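Local coordinates for ferric iron-binding protein HitA (Pseudomonas aeruginosa PAO1, PDB 6IWF) that binds ferric iron as a bacterial solute-binding protein, probably delivering it for uptake into the cell, and is involved in gallium internalization, at residues P2-L7 against G28-I33; K21-K26 against Q242-F247. One frame throughout, in Å; residues are numbered along the deposited sequence.

Contact 1. Residues P2-L7 against G28-I33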
# COMPACT_ATOMS: atom_id res chain seq x y z
N PRO A 2 -7.23 -33.37 4.18
CA PRO A 2 -6.62 -32.17 4.75
C PRO A 2 -7.10 -30.89 4.06
O PRO A 2 -7.16 -30.84 2.83
CB PRO A 2 -5.12 -32.39 4.51
CG PRO A 2 -5.06 -33.29 3.31
CD PRO A 2 -6.26 -34.19 3.44
N VAL A 3 -7.44 -29.87 4.85
CA VAL A 3 -7.93 -28.62 4.29
C VAL A 3 -6.80 -27.88 3.59
O VAL A 3 -5.66 -27.84 4.08
CB VAL A 3 -8.57 -27.75 5.38
CG1 VAL A 3 -8.89 -26.35 4.85
CG2 VAL A 3 -9.84 -28.39 5.90
N THR A 4 -7.10 -27.31 2.43
CA THR A 4 -6.21 -26.38 1.75
C THR A 4 -6.93 -25.04 1.62
O THR A 4 -8.00 -24.97 1.00
CB THR A 4 -5.82 -26.92 0.37
OG1 THR A 4 -5.01 -28.10 0.54
CG2 THR A 4 -5.03 -25.88 -0.43
N LEU A 5 -6.39 -24.01 2.26
CA LEU A 5 -6.89 -22.65 2.07
C LEU A 5 -6.36 -22.08 0.77
O LEU A 5 -5.22 -22.35 0.38
CB LEU A 5 -6.47 -21.74 3.23
CG LEU A 5 -7.12 -21.92 4.60
CD1 LEU A 5 -6.59 -20.88 5.60
CD2 LEU A 5 -8.64 -21.84 4.50
N THR A 6 -7.19 -21.29 0.09
CA THR A 6 -6.77 -20.56 -1.10
C THR A 6 -6.61 -19.09 -0.72
O THR A 6 -7.55 -18.48 -0.21
CB THR A 6 -7.78 -20.71 -2.23
OG1 THR A 6 -7.94 -22.10 -2.57
CG2 THR A 6 -7.31 -19.95 -3.47
N LEU A 7 -5.40 -18.56 -0.91
CA LEU A 7 -5.08 -17.16 -0.64
C LEU A 7 -4.97 -16.43 -1.97
O LEU A 7 -4.13 -16.77 -2.80
CB LEU A 7 -3.76 -17.04 0.13
CG LEU A 7 -3.22 -15.61 0.31
CD1 LEU A 7 -4.21 -14.81 1.17
CD2 LEU A 7 -1.82 -15.61 0.93
N GLY A 28 -0.30 -26.96 10.04
CA GLY A 28 -0.45 -28.06 9.12
C GLY A 28 -1.44 -27.83 8.00
O GLY A 28 -1.60 -28.70 7.14
N ILE A 29 -2.12 -26.67 7.99
CA ILE A 29 -3.08 -26.34 6.95
C ILE A 29 -2.31 -25.86 5.72
O ILE A 29 -1.51 -24.92 5.80
CB ILE A 29 -4.07 -25.27 7.43
CG1 ILE A 29 -4.88 -25.79 8.62
CG2 ILE A 29 -5.03 -24.90 6.31
CD1 ILE A 29 -5.78 -24.74 9.26
N GLN A 30 -2.54 -26.51 4.58
CA GLN A 30 -1.87 -26.11 3.35
C GLN A 30 -2.49 -24.81 2.84
O GLN A 30 -3.70 -24.60 2.95
CB GLN A 30 -2.00 -27.20 2.29
CG GLN A 30 -1.86 -28.61 2.81
CD GLN A 30 -0.42 -29.06 2.91
OE1 GLN A 30 0.50 -28.28 2.67
NE2 GLN A 30 -0.21 -30.32 3.26
N VAL A 31 -1.65 -23.95 2.28
CA VAL A 31 -2.10 -22.67 1.73
C VAL A 31 -1.67 -22.61 0.27
O VAL A 31 -0.47 -22.57 -0.03
CB VAL A 31 -1.53 -21.47 2.51
CG1 VAL A 31 -1.96 -20.18 1.84
CG2 VAL A 31 -1.98 -21.51 3.96
N LYS A 32 -2.65 -22.59 -0.63
CA LYS A 32 -2.42 -22.39 -2.06
C LYS A 32 -2.57 -20.90 -2.37
O LYS A 32 -3.46 -20.25 -1.82
CB LYS A 32 -3.44 -23.21 -2.86
CG LYS A 32 -3.31 -23.13 -4.36
CD LYS A 32 -4.53 -23.76 -5.03
CE LYS A 32 -4.31 -23.92 -6.54
NZ LYS A 32 -3.63 -22.72 -7.13
N ILE A 33 -1.70 -20.36 -3.22
CA ILE A 33 -1.65 -18.92 -3.47
C ILE A 33 -1.98 -18.63 -4.93
O ILE A 33 -1.29 -19.10 -5.84
CB ILE A 33 -0.29 -18.30 -3.11
CG1 ILE A 33 0.04 -18.55 -1.65
CG2 ILE A 33 -0.30 -16.78 -3.42
CD1 ILE A 33 1.33 -17.89 -1.20
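Leu5 and Lys32 meet backbone to backbone where strands 4-9 and 30-35 run parallel, the two strands of a beta-alpha-beta unit whose crossover is helix 13-27. Main-chain hydrogen bonds switch from one strand to the other in the parallel manner: Leu5 N gives to Gln30 O and Lys32 N to Leu5 O, both at 2.8 Å, while Leu7 N reaches Lys32 O at 2.7 Å and 176°, almost straight. At the entry the pairing is weak, Gln30 N lying 3.4 Å from Val3 O. CA-H...O contacts fill in between, such as Thr4 CA to Gln30 O at 3.3 Å, giving Gln30 O, Leu5 O and Lys32 O each one N-H and one CA-H donor across the pair.

Apolar contacts gather on the face of Leu5, Leu7, Val31 and Ile33, where Val31 and Ile33 rest on Ala20 of the crossover helix. Leu7 CB sits 4.0 Å from Val31 CG1, and Ile29 CG2, from just before its strand, packs against Leu5 CG.

The other face carries Thr4, Thr6, Gln30 and Lys32. There Thr4 divides its branches: OG1 lies 3.6 Å from Gln30 CB, whereas CG2, anti to the backbone N, touches Lys32 CB at 3.9 Å.

Contact 2. Residues K21-K26 against Q242-F247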
# COMPACT_ATOMS: atom_id res chain seq x y z
N LYS A 21 3.79 -19.80 4.27
CA LYS A 21 4.68 -20.82 4.81
C LYS A 21 4.59 -20.87 6.33
O LYS A 21 4.49 -21.95 6.92
CB LYS A 21 6.12 -20.54 4.37
CG LYS A 21 7.12 -21.63 4.77
CD LYS A 21 6.57 -23.03 4.49
CE LYS A 21 7.68 -24.03 4.17
NZ LYS A 21 7.28 -25.44 4.47
N ALA A 22 4.61 -19.70 6.98
CA ALA A 22 4.54 -19.66 8.44
C ALA A 22 3.25 -20.28 8.96
O ALA A 22 3.26 -21.04 9.93
CB ALA A 22 4.70 -18.23 8.94
N PHE A 23 2.11 -19.96 8.33
CA PHE A 23 0.84 -20.55 8.76
C PHE A 23 0.83 -22.06 8.55
O PHE A 23 0.36 -22.81 9.41
CB PHE A 23 -0.32 -19.90 8.00
CG PHE A 23 -1.67 -20.33 8.47
CD1 PHE A 23 -2.21 -19.83 9.64
CD2 PHE A 23 -2.43 -21.23 7.71
CE1 PHE A 23 -3.46 -20.21 10.06
CE2 PHE A 23 -3.68 -21.61 8.13
CZ PHE A 23 -4.20 -21.10 9.31
N GLN A 24 1.34 -22.51 7.40
CA GLN A 24 1.34 -23.93 7.05
C GLN A 24 2.20 -24.74 8.02
O GLN A 24 1.83 -25.85 8.41
CB GLN A 24 1.82 -24.09 5.61
CG GLN A 24 1.95 -25.50 5.08
CD GLN A 24 2.18 -25.52 3.58
OE1 GLN A 24 1.33 -25.08 2.80
NE2 GLN A 24 3.35 -26.01 3.16
N ASP A 25 3.35 -24.18 8.42
CA ASP A 25 4.21 -24.86 9.38
C ASP A 25 3.57 -24.90 10.77
O ASP A 25 3.70 -25.90 11.49
CB ASP A 25 5.57 -24.17 9.44
CG ASP A 25 6.31 -24.22 8.12
OD1 ASP A 25 5.77 -24.79 7.14
OD2 ASP A 25 7.44 -23.69 8.04
N LYS A 26 2.85 -23.84 11.15
CA LYS A 26 2.28 -23.76 12.49
C LYS A 26 1.06 -24.66 12.66
O LYS A 26 0.87 -25.26 13.72
CB LYS A 26 1.91 -22.31 12.80
CG LYS A 26 1.37 -22.10 14.21
CD LYS A 26 2.44 -21.44 15.08
CE LYS A 26 2.19 -21.68 16.56
NZ LYS A 26 3.29 -21.10 17.40
N GLN A 242 -10.65 -17.61 9.14
CA GLN A 242 -10.54 -16.68 10.26
C GLN A 242 -9.24 -16.90 11.02
O GLN A 242 -8.59 -15.94 11.45
CB GLN A 242 -11.73 -16.82 11.21
CG GLN A 242 -13.07 -16.46 10.58
CD GLN A 242 -13.40 -14.98 10.66
OE1 GLN A 242 -12.75 -14.21 11.38
NE2 GLN A 242 -14.41 -14.57 9.92
N GLN A 243 -8.85 -18.16 11.19
CA GLN A 243 -7.58 -18.46 11.84
C GLN A 243 -6.41 -17.86 11.08
O GLN A 243 -5.45 -17.34 11.68
CB GLN A 243 -7.42 -19.97 11.95
CG GLN A 243 -6.25 -20.45 12.74
CD GLN A 243 -6.30 -21.96 12.92
OE1 GLN A 243 -7.37 -22.56 12.77
NE2 GLN A 243 -5.16 -22.56 13.22
N PHE A 244 -6.46 -17.93 9.75
CA PHE A 244 -5.38 -17.40 8.94
C PHE A 244 -5.23 -15.89 9.11
O PHE A 244 -4.12 -15.39 9.30
CB PHE A 244 -5.60 -17.75 7.47
CG PHE A 244 -4.47 -17.34 6.59
CD1 PHE A 244 -4.42 -16.05 6.03
CD2 PHE A 244 -3.42 -18.21 6.34
CE1 PHE A 244 -3.35 -15.66 5.24
CE2 PHE A 244 -2.35 -17.82 5.54
CZ PHE A 244 -2.32 -16.55 4.98
N VAL A 245 -6.34 -15.15 9.03
CA VAL A 245 -6.24 -13.69 9.14
C VAL A 245 -5.78 -13.31 10.55
O VAL A 245 -4.95 -12.41 10.72
CB VAL A 245 -7.57 -13.01 8.77
CG1 VAL A 245 -7.49 -11.52 9.06
CG2 VAL A 245 -7.85 -13.20 7.29
N ALA A 246 -6.27 -14.02 11.56
CA ALA A 246 -5.78 -13.79 12.92
C ALA A 246 -4.27 -14.04 13.02
O ALA A 246 -3.55 -13.29 13.69
CB ALA A 246 -6.55 -14.67 13.90
N PHE A 247 -3.78 -15.07 12.33
CA PHE A 247 -2.35 -15.36 12.39
C PHE A 247 -1.53 -14.28 11.69
O PHE A 247 -0.39 -14.02 12.09
CB PHE A 247 -2.08 -16.75 11.80
CG PHE A 247 -0.64 -17.13 11.76
CD1 PHE A 247 -0.00 -17.60 12.90
CD2 PHE A 247 0.09 -17.00 10.59
CE1 PHE A 247 1.33 -17.94 12.86
CE2 PHE A 247 1.42 -17.35 10.55
CZ PHE A 247 2.04 -17.82 11.69
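Gln243 O takes the helical hydrogen bond of Phe247 N at 2.9 Å, and Phe23 CE1 from helix 13-27 comes within 3.8 Å of the same oxygen. Across the contact the side chains meet almost wholly through carbon atoms, centred on Phe23.

Phe23 CG stands anti to the backbone N (chi1 -174°), which carries the ring out between Phe244 and Phe247, one turn apart on the partner helix. The edge of Phe244 points at one face of Phe23, its CD2 coming 3.5 Å from Phe23 CG and CD2; the pair is edge-to-face, with centroids 4.9 Å apart and planes at 70°. Over the same face, Phe244 CB makes a CH-pi contact 4.2 Å from the Phe23 ring centroid. Against Phe247 the roles reverse: Phe23 now offers its edge to a face, in an offset edge-to-face pair with ring centroids 5.7 Å apart. The rim of Phe247 reaches on to helix 13-27, where Ala22 CB meets its edge near the ring plane, 3.8 Å from Phe247 CE2.

On the sheet side, Leu5 and Val31 touch both Phe23 and Phe244. The axes of the short helical segments pass 10.6 Å apart at 119°, and the whole is an interhelical aromatic cluster, here joining two helices far apart in sequence within one lobe of a periplasmic binding protein fold.

Contact 1 lies near the surface and is built mainly from backbone hydrogen bonds, with side chains filling in on each face. Contact 2 is partly buried and relies on aromatic rings. The contacts share helix 13-27, which supplies half of contact 2 and is the crossover between the strands of contact 1, and both helices of contact 2 touch those strands. Where the contacts meet, Phe23 CE2 lies 3.8 Å from Ile29 CB, and Gln24 OE1 probably accepts a hydrogen bond from Val31 N. Contact 1 is local in sequence, its segments 21 residues apart at the closest ends, whereas contact 2 spans 216 and brings in a helix from much later in the chain.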